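Local coordinates for arylsulfatase (Pseudoalteromonas sp. MB47, PDB 7AJ0), which probably removes sulfate groups from the algal polysaccharide fucoidan as an exo-acting, calcium-containing sulfatase that assembles as a hexamer, at residues Asn329-Trp333 against Arg450-Asp454; Ala288-Arg292 against Pro334-Tyr338. One frame throughout, in Å; residues are numbered along the deposited sequence.

Interaction 1: residues Asn329-Trp333 against Arg450-Asp454; sequences NEDTW and RRNID
The carboxylate of Asp331 receives two successive backbone amides of Arg450-Asp454, which fastens the long loop after strand 318-324 of the sulfatase domain to the loop between the antiparallel strands 442-446 and 456-460, at a hexamer interface. Ile453 N donates to Asp331 OD1 (3.1 Å, 164°) and Asp454 N to Asp331 OD2 (3.0 Å, 145°); the m rotamer of Asp331 sends its carboxylate to them. Asn329-Trp333 makes a short 3-10 turn at Glu330-Asp331, with Trp333 N hydrogen-bonded to Glu330 O at 3.2 Å. Arg450-Asp454 has no regular structure: Arg450 has positive phi (80/-10) and Arg451 centres an inverse gamma turn. CA atoms pair Glu330 with Arg450 (5.1 Å) and Asp331 with Arg451 (4.8 Å). Arg451 NH1 forms a salt bridge to Asp454 OD2 (3.0 Å), while its NH2 reaches Gln483 of a second subunit and Asp454 OD1 binds His482 there. Arg450 NH2 forms a salt bridge to Asp473 of a third subunit, where Met472 O accepts from Trp333 NE1. The nearly extended Arg450 (m, t, t) stacks flat on Trp333 (t), planes at 7°, a cation-pi contact with Arg450 CZ 3.7 Å from the Trp333 five-membered-ring centroid and Arg450 NE 3.4 Å from Trp333 CG.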
ATOM      1  N   ASN A 329     -22.317   9.519  -1.903  1.00 22.21           N
ATOM      2  CA  ASN A 329     -21.247  10.248  -2.580  1.00 30.87           C
ATOM      3  C   ASN A 329     -20.171  10.556  -1.547  1.00 22.76           C
ATOM      4  O   ASN A 329     -20.143  11.631  -0.946  1.00 22.97           O
ATOM      5  CB  ASN A 329     -21.784  11.521  -3.222  1.00 31.55           C
ATOM      6  CG  ASN A 329     -20.740  12.233  -4.058  1.00 23.13           C
ATOM      7  OD1 ASN A 329     -19.554  11.912  -3.993  1.00 32.43           O
ATOM      8  ND2 ASN A 329     -21.177  13.209  -4.846  1.00 24.38           N
ATOM      9  N   GLU A 330     -19.269   9.597  -1.336  1.00 22.75           N
ATOM     10  CA  GLU A 330     -18.200   9.794  -0.365  1.00 23.01           C
ATOM     11  C   GLU A 330     -17.198  10.854  -0.807  1.00 23.45           C
ATOM     12  O   GLU A 330     -16.459  11.376   0.035  1.00 27.32           O
ATOM     13  CB  GLU A 330     -17.471   8.473  -0.114  1.00 22.96           C
ATOM     14  CG  GLU A 330     -18.370   7.353   0.376  1.00 22.60           C
ATOM     15  CD  GLU A 330     -17.588   6.191   0.960  1.00 50.47           C
ATOM     16  OE1 GLU A 330     -16.532   5.835   0.393  1.00 46.80           O
ATOM     17  OE2 GLU A 330     -18.024   5.640   1.995  1.00 49.56           O
ATOM     18  N   ASP A 331     -17.161  11.190  -2.099  1.00 31.36           N
ATOM     19  CA  ASP A 331     -16.162  12.132  -2.587  1.00 24.03           C
ATOM     20  C   ASP A 331     -16.373  13.533  -2.031  1.00 24.29           C
ATOM     21  O   ASP A 331     -15.414  14.307  -1.931  1.00 24.75           O
ATOM     22  CB  ASP A 331     -16.179  12.182  -4.116  1.00 24.13           C
ATOM     23  CG  ASP A 331     -15.703  10.891  -4.745  1.00 25.73           C
ATOM     24  OD1 ASP A 331     -16.466   9.901  -4.715  1.00 23.61           O
ATOM     25  OD2 ASP A 331     -14.567  10.870  -5.269  1.00 24.38           O
ATOM     26  N   THR A 332     -17.610  13.885  -1.680  1.00 24.06           N
ATOM     27  CA  THR A 332     -17.920  15.206  -1.153  1.00 24.33           C
ATOM     28  C   THR A 332     -18.009  15.215   0.370  1.00 24.31           C
ATOM     29  O   THR A 332     -18.632  16.114   0.943  1.00 24.43           O
ATOM     30  CB  THR A 332     -19.223  15.734  -1.761  1.00 24.21           C
ATOM     31  OG1 THR A 332     -20.290  14.809  -1.523  1.00 23.73           O
ATOM     32  CG2 THR A 332     -19.063  15.941  -3.254  1.00 24.38           C
ATOM     33  N   TRP A 333     -17.397  14.238   1.028  1.00 24.21           N
ATOM     34  CA  TRP A 333     -17.393  14.190   2.483  1.00 24.26           C
ATOM     35  C   TRP A 333     -16.906  15.527   3.042  1.00 24.77           C
ATOM     36  O   TRP A 333     -15.965  16.119   2.496  1.00 25.15           O
ATOM     37  CB  TRP A 333     -16.494  13.042   2.960  1.00 24.24           C
ATOM     38  CG  TRP A 333     -16.595  12.788   4.421  1.00 24.29           C
ATOM     39  CD1 TRP A 333     -17.422  11.898   5.046  1.00 23.96           C
ATOM     40  CD2 TRP A 333     -15.861  13.450   5.457  1.00 24.75           C
ATOM     41  NE1 TRP A 333     -17.245  11.966   6.408  1.00 27.04           N
ATOM     42  CE2 TRP A 333     -16.292  12.910   6.685  1.00 24.69           C
ATOM     43  CE3 TRP A 333     -14.881  14.445   5.464  1.00 25.27           C
ATOM     44  CZ2 TRP A 333     -15.773  13.330   7.906  1.00 25.13           C
ATOM     45  CZ3 TRP A 333     -14.368  14.861   6.677  1.00 25.70           C
ATOM     46  CH2 TRP A 333     -14.814  14.304   7.881  1.00 26.65           C
ATOM     47  N   ARG A 450     -12.105   7.558   0.329  1.00 24.34           N
ATOM     48  CA  ARG A 450     -13.375   8.218   0.058  1.00 24.53           C
ATOM     49  C   ARG A 450     -13.526   8.612  -1.411  1.00 27.10           C
ATOM     50  O   ARG A 450     -14.622   9.004  -1.813  1.00 23.82           O
ATOM     51  CB  ARG A 450     -13.601   9.482   0.910  1.00 24.20           C
ATOM     52  CG  ARG A 450     -13.658   9.260   2.408  1.00 28.90           C
ATOM     53  CD  ARG A 450     -14.097  10.543   3.115  1.00 27.08           C
ATOM     54  NE  ARG A 450     -14.152  10.388   4.565  1.00 24.51           N
ATOM     55  CZ  ARG A 450     -13.317  10.972   5.422  1.00 34.05           C
ATOM     56  NH1 ARG A 450     -12.348  11.773   4.993  1.00 42.58           N
ATOM     57  NH2 ARG A 450     -13.463  10.758   6.722  1.00 46.86           N
ATOM     58  N   ARG A 451     -12.479   8.524  -2.225  1.00 33.95           N
ATOM     59  CA  ARG A 451     -12.485   9.135  -3.554  1.00 24.53           C
ATOM     60  C   ARG A 451     -12.800   8.099  -4.632  1.00 24.32           C
ATOM     61  O   ARG A 451     -12.055   7.901  -5.596  1.00 24.61           O
ATOM     62  CB  ARG A 451     -11.148   9.822  -3.813  1.00 25.13           C
ATOM     63  CG  ARG A 451     -10.976  11.116  -3.033  1.00 25.42           C
ATOM     64  CD  ARG A 451     -11.988  12.148  -3.503  1.00 29.62           C
ATOM     65  NE  ARG A 451     -11.840  13.437  -2.837  1.00 37.89           N
ATOM     66  CZ  ARG A 451     -12.435  14.552  -3.243  1.00 33.92           C
ATOM     67  NH1 ARG A 451     -13.214  14.535  -4.318  1.00 25.62           N
ATOM     68  NH2 ARG A 451     -12.248  15.685  -2.580  1.00 47.65           N
ATOM     69  N   ASN A 452     -13.957   7.456  -4.460  1.00 23.84           N
ATOM     70  CA  ASN A 452     -14.392   6.437  -5.407  1.00 23.64           C
ATOM     71  C   ASN A 452     -14.568   7.020  -6.804  1.00 23.83           C
ATOM     72  O   ASN A 452     -14.132   6.426  -7.797  1.00 23.99           O
ATOM     73  CB  ASN A 452     -15.699   5.808  -4.922  1.00 23.16           C
ATOM     74  CG  ASN A 452     -15.638   5.387  -3.467  1.00 26.10           C
ATOM     75  OD1 ASN A 452     -16.349   5.932  -2.619  1.00 27.10           O
ATOM     76  ND2 ASN A 452     -14.783   4.416  -3.170  1.00 33.29           N
ATOM     77  N   ILE A 453     -15.205   8.186  -6.900  1.00 23.85           N
ATOM     78  CA  ILE A 453     -15.493   8.769  -8.204  1.00 24.07           C
ATOM     79  C   ILE A 453     -14.240   9.391  -8.809  1.00 24.64           C
ATOM     80  O   ILE A 453     -13.930   9.182  -9.988  1.00 28.51           O
ATOM     81  CB  ILE A 453     -16.623   9.810  -8.085  1.00 23.96           C
ATOM     82  CG1 ILE A 453     -17.917   9.153  -7.603  1.00 23.44           C
ATOM     83  CG2 ILE A 453     -16.851  10.512  -9.422  1.00 24.28           C
ATOM     84  CD1 ILE A 453     -18.960  10.135  -7.102  1.00 29.85           C
ATOM     85  N   ASP A 454     -13.492  10.150  -8.009  1.00 27.32           N
ATOM     86  CA  ASP A 454     -12.517  11.097  -8.524  1.00 25.50           C
ATOM     87  C   ASP A 454     -11.075  10.610  -8.483  1.00 25.87           C
ATOM     88  O   ASP A 454     -10.195  11.310  -8.994  1.00 26.44           O
ATOM     89  CB  ASP A 454     -12.624  12.414  -7.738  1.00 25.66           C
ATOM     90  CG  ASP A 454     -14.012  13.023  -7.813  1.00 28.63           C
ATOM     91  OD1 ASP A 454     -14.567  13.095  -8.931  1.00 38.36           O
ATOM     92  OD2 ASP A 454     -14.552  13.423  -6.758  1.00 25.97           O
TER

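Interaction 2: residues Ala288-Arg292 against Pro334-Tyr338; sequences AMPVR and PDSGY
The first turn of helix 290-311 meets the loop that follows strand 318-324, the strand leading to the calcium ligands Asp325 and Asn326. Met289 occupies the N-cap position, Pro290 starts the helix, and Arg292 N makes a weak hydrogen bond to Met289 O (3.0 Å). Facing it, Pro334-Tyr338 is an irregular chain: a cis peptide bond precedes Pro334, Asp335 (-89/63) centres an inverse gamma turn with a weak Ser336 N to Pro334 O hydrogen bond of 3.1 Å, and Ser336 is extended. The closest CA atoms are those of Val291 and Asp335, 5.3 Å apart.

One direct hydrogen bond joins the segments, Arg292 NH1 to Ser336 O at 3.1 Å (146°), with the oxygen at the guanidinium edge. Rotamers m, m, t bring the guanidinium to this carbonyl; Arg292 NE binds Ile76 O and NH2 binds Asn471 O of a neighbouring subunit. A water adds a second link, accepting from Val291 N (3.1 Å), an amide of the first helical turn, and donating to Pro334 O (3.0 Å).

Val291 (p) fits against the loop backbone, its CG1 3.6 Å from both Pro334 O and Ser336 O, and its CB is 3.3 Å from Asp335 OD1, which accepts a hydrogen bond from Asn275 ND2. Met289, m at all three chi angles, curls its CE to 3.8 Å from Pro334 CG. The contact thus packs a helix N-terminus, at a subunit interface, against the loop that follows the calcium ligands in an alkaline phosphatase-like sulfatase fold.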
ATOM      1  N   ALA A 288     -26.041  17.783  13.734  1.00 27.39           N
ATOM      2  CA  ALA A 288     -25.927  19.214  13.455  1.00 26.11           C
ATOM      3  C   ALA A 288     -24.952  19.476  12.309  1.00 27.04           C
ATOM      4  O   ALA A 288     -24.077  20.341  12.388  1.00 26.39           O
ATOM      5  CB  ALA A 288     -25.512  19.984  14.713  1.00 26.77           C
ATOM      6  N   MET A 289     -25.108  18.711  11.234  1.00 25.46           N
ATOM      7  CA  MET A 289     -24.339  18.885  10.012  1.00 25.33           C
ATOM      8  C   MET A 289     -25.297  18.989   8.836  1.00 25.02           C
ATOM      9  O   MET A 289     -26.376  18.389   8.858  1.00 24.73           O
ATOM     10  CB  MET A 289     -23.368  17.719   9.793  1.00 25.06           C
ATOM     11  CG  MET A 289     -22.177  17.728  10.739  1.00 26.22           C
ATOM     12  SD  MET A 289     -20.970  19.014  10.351  1.00 25.96           S
ATOM     13  CE  MET A 289     -20.178  18.332   8.893  1.00 25.61           C
ATOM     14  N   PRO A 290     -24.932  19.749   7.800  1.00 25.12           N
ATOM     15  CA  PRO A 290     -25.879  19.969   6.693  1.00 24.93           C
ATOM     16  C   PRO A 290     -26.490  18.701   6.118  1.00 24.39           C
ATOM     17  O   PRO A 290     -27.704  18.665   5.886  1.00 24.26           O
ATOM     18  CB  PRO A 290     -25.020  20.709   5.653  1.00 25.14           C
ATOM     19  CG  PRO A 290     -24.018  21.444   6.470  1.00 25.62           C
ATOM     20  CD  PRO A 290     -23.697  20.541   7.639  1.00 25.52           C
ATOM     21  N   VAL A 291     -25.694  17.655   5.887  1.00 24.11           N
ATOM     22  CA  VAL A 291     -26.230  16.471   5.223  1.00 23.65           C
ATOM     23  C   VAL A 291     -27.166  15.699   6.145  1.00 23.48           C
ATOM     24  O   VAL A 291     -28.093  15.027   5.676  1.00 24.26           O
ATOM     25  CB  VAL A 291     -25.082  15.579   4.715  1.00 23.46           C
ATOM     26  CG1 VAL A 291     -24.393  14.884   5.876  1.00 23.50           C
ATOM     27  CG2 VAL A 291     -25.604  14.565   3.710  1.00 23.06           C
ATOM     28  N   ARG A 292     -26.946  15.766   7.458  1.00 23.72           N
ATOM     29  CA  ARG A 292     -27.848  15.095   8.389  1.00 23.65           C
ATOM     30  C   ARG A 292     -29.112  15.917   8.620  1.00 23.84           C
ATOM     31  O   ARG A 292     -30.212  15.359   8.712  1.00 23.70           O
ATOM     32  CB  ARG A 292     -27.141  14.830   9.717  1.00 23.90           C
ATOM     33  CG  ARG A 292     -25.908  13.950   9.609  1.00 23.78           C
ATOM     34  CD  ARG A 292     -26.242  12.503   9.246  1.00 23.37           C
ATOM     35  NE  ARG A 292     -25.037  11.674   9.276  1.00 23.33           N
ATOM     36  CZ  ARG A 292     -24.365  11.262   8.202  1.00 23.11           C
ATOM     37  NH1 ARG A 292     -24.774  11.573   6.978  1.00 22.90           N
ATOM     38  NH2 ARG A 292     -23.279  10.520   8.358  1.00 23.14           N
ATOM     39  N   PRO A 334     -17.502  16.033   4.137  1.00 24.85           N
ATOM     40  CA  PRO A 334     -18.524  15.422   4.994  1.00 24.53           C
ATOM     41  C   PRO A 334     -19.964  15.658   4.555  1.00 24.25           C
ATOM     42  O   PRO A 334     -20.882  15.401   5.330  1.00 30.18           O
ATOM     43  CB  PRO A 334     -18.274  16.102   6.349  1.00 24.95           C
ATOM     44  CG  PRO A 334     -17.829  17.476   5.966  1.00 25.40           C
ATOM     45  CD  PRO A 334     -17.064  17.341   4.661  1.00 25.40           C
ATOM     46  N   ASP A 335     -20.162  16.144   3.334  1.00 24.23           N
ATOM     47  CA  ASP A 335     -21.506  16.284   2.774  1.00 23.99           C
ATOM     48  C   ASP A 335     -21.901  14.987   2.061  1.00 23.53           C
ATOM     49  O   ASP A 335     -22.129  14.942   0.852  1.00 24.98           O
ATOM     50  CB  ASP A 335     -21.563  17.484   1.839  1.00 24.29           C
ATOM     51  CG  ASP A 335     -22.976  18.002   1.640  1.00 37.87           C
ATOM     52  OD1 ASP A 335     -23.920  17.382   2.177  1.00 29.28           O
ATOM     53  OD2 ASP A 335     -23.144  19.032   0.953  1.00 24.51           O
ATOM     54  N   SER A 336     -21.972  13.915   2.854  1.00 23.29           N
ATOM     55  CA  SER A 336     -22.095  12.565   2.330  1.00 22.93           C
ATOM     56  C   SER A 336     -23.015  11.731   3.206  1.00 22.68           C
ATOM     57  O   SER A 336     -22.996  11.851   4.433  1.00 22.83           O
ATOM     58  CB  SER A 336     -20.723  11.874   2.256  1.00 23.01           C
ATOM     59  OG  SER A 336     -19.786  12.662   1.550  1.00 41.27           O
ATOM     60  N   GLY A 337     -23.810  10.882   2.564  1.00 22.36           N
ATOM     61  CA  GLY A 337     -24.574   9.880   3.266  1.00 22.15           C
ATOM     62  C   GLY A 337     -23.679   8.752   3.752  1.00 22.13           C
ATOM     63  O   GLY A 337     -22.451   8.793   3.661  1.00 22.29           O
ATOM     64  N   TYR A 338     -24.328   7.714   4.272  1.00 21.97           N
ATOM     65  CA  TYR A 338     -23.631   6.607   4.905  1.00 22.00           C
ATOM     66  C   TYR A 338     -24.128   5.279   4.361  1.00 23.30           C
ATOM     67  O   TYR A 338     -25.333   5.082   4.177  1.00 21.58           O
ATOM     68  CB  TYR A 338     -23.824   6.630   6.427  1.00 22.20           C
ATOM     69  CG  TYR A 338     -23.650   5.277   7.069  1.00 22.21           C
ATOM     70  CD1 TYR A 338     -22.390   4.710   7.202  1.00 22.36           C
ATOM     71  CD2 TYR A 338     -24.742   4.563   7.542  1.00 22.13           C
ATOM     72  CE1 TYR A 338     -22.222   3.472   7.786  1.00 22.42           C
ATOM     73  CE2 TYR A 338     -24.583   3.323   8.132  1.00 22.20           C
ATOM     74  CZ  TYR A 338     -23.320   2.782   8.250  1.00 22.35           C
ATOM     75  OH  TYR A 338     -23.154   1.548   8.832  1.00 22.47           O
TER
HETATM   76  O   HOH W   1     -22.604  17.847   5.837  1.00 30.15           O

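Both interactions use one continuous stretch of the loop between strand 318-324 and helix 350-353: residues 329-333 in interaction 1 and 334-338 in interaction 2. Their centres are 13 Å apart, and they touch where Asn329 O and Ser336 OG lie 2.7 Å apart, a probable hydrogen bond. Along the chain the order is 288-292, 329-333, 334-338, 450-454, so the contacts cross. Residues 329-333 are thereby tied to the loop of the hairpin 442-446/456-460 and the following 334-338 to helix 290-311. Both contacts also touch the third subunit, which joins this loop region near the calcium site to the hexamer interface.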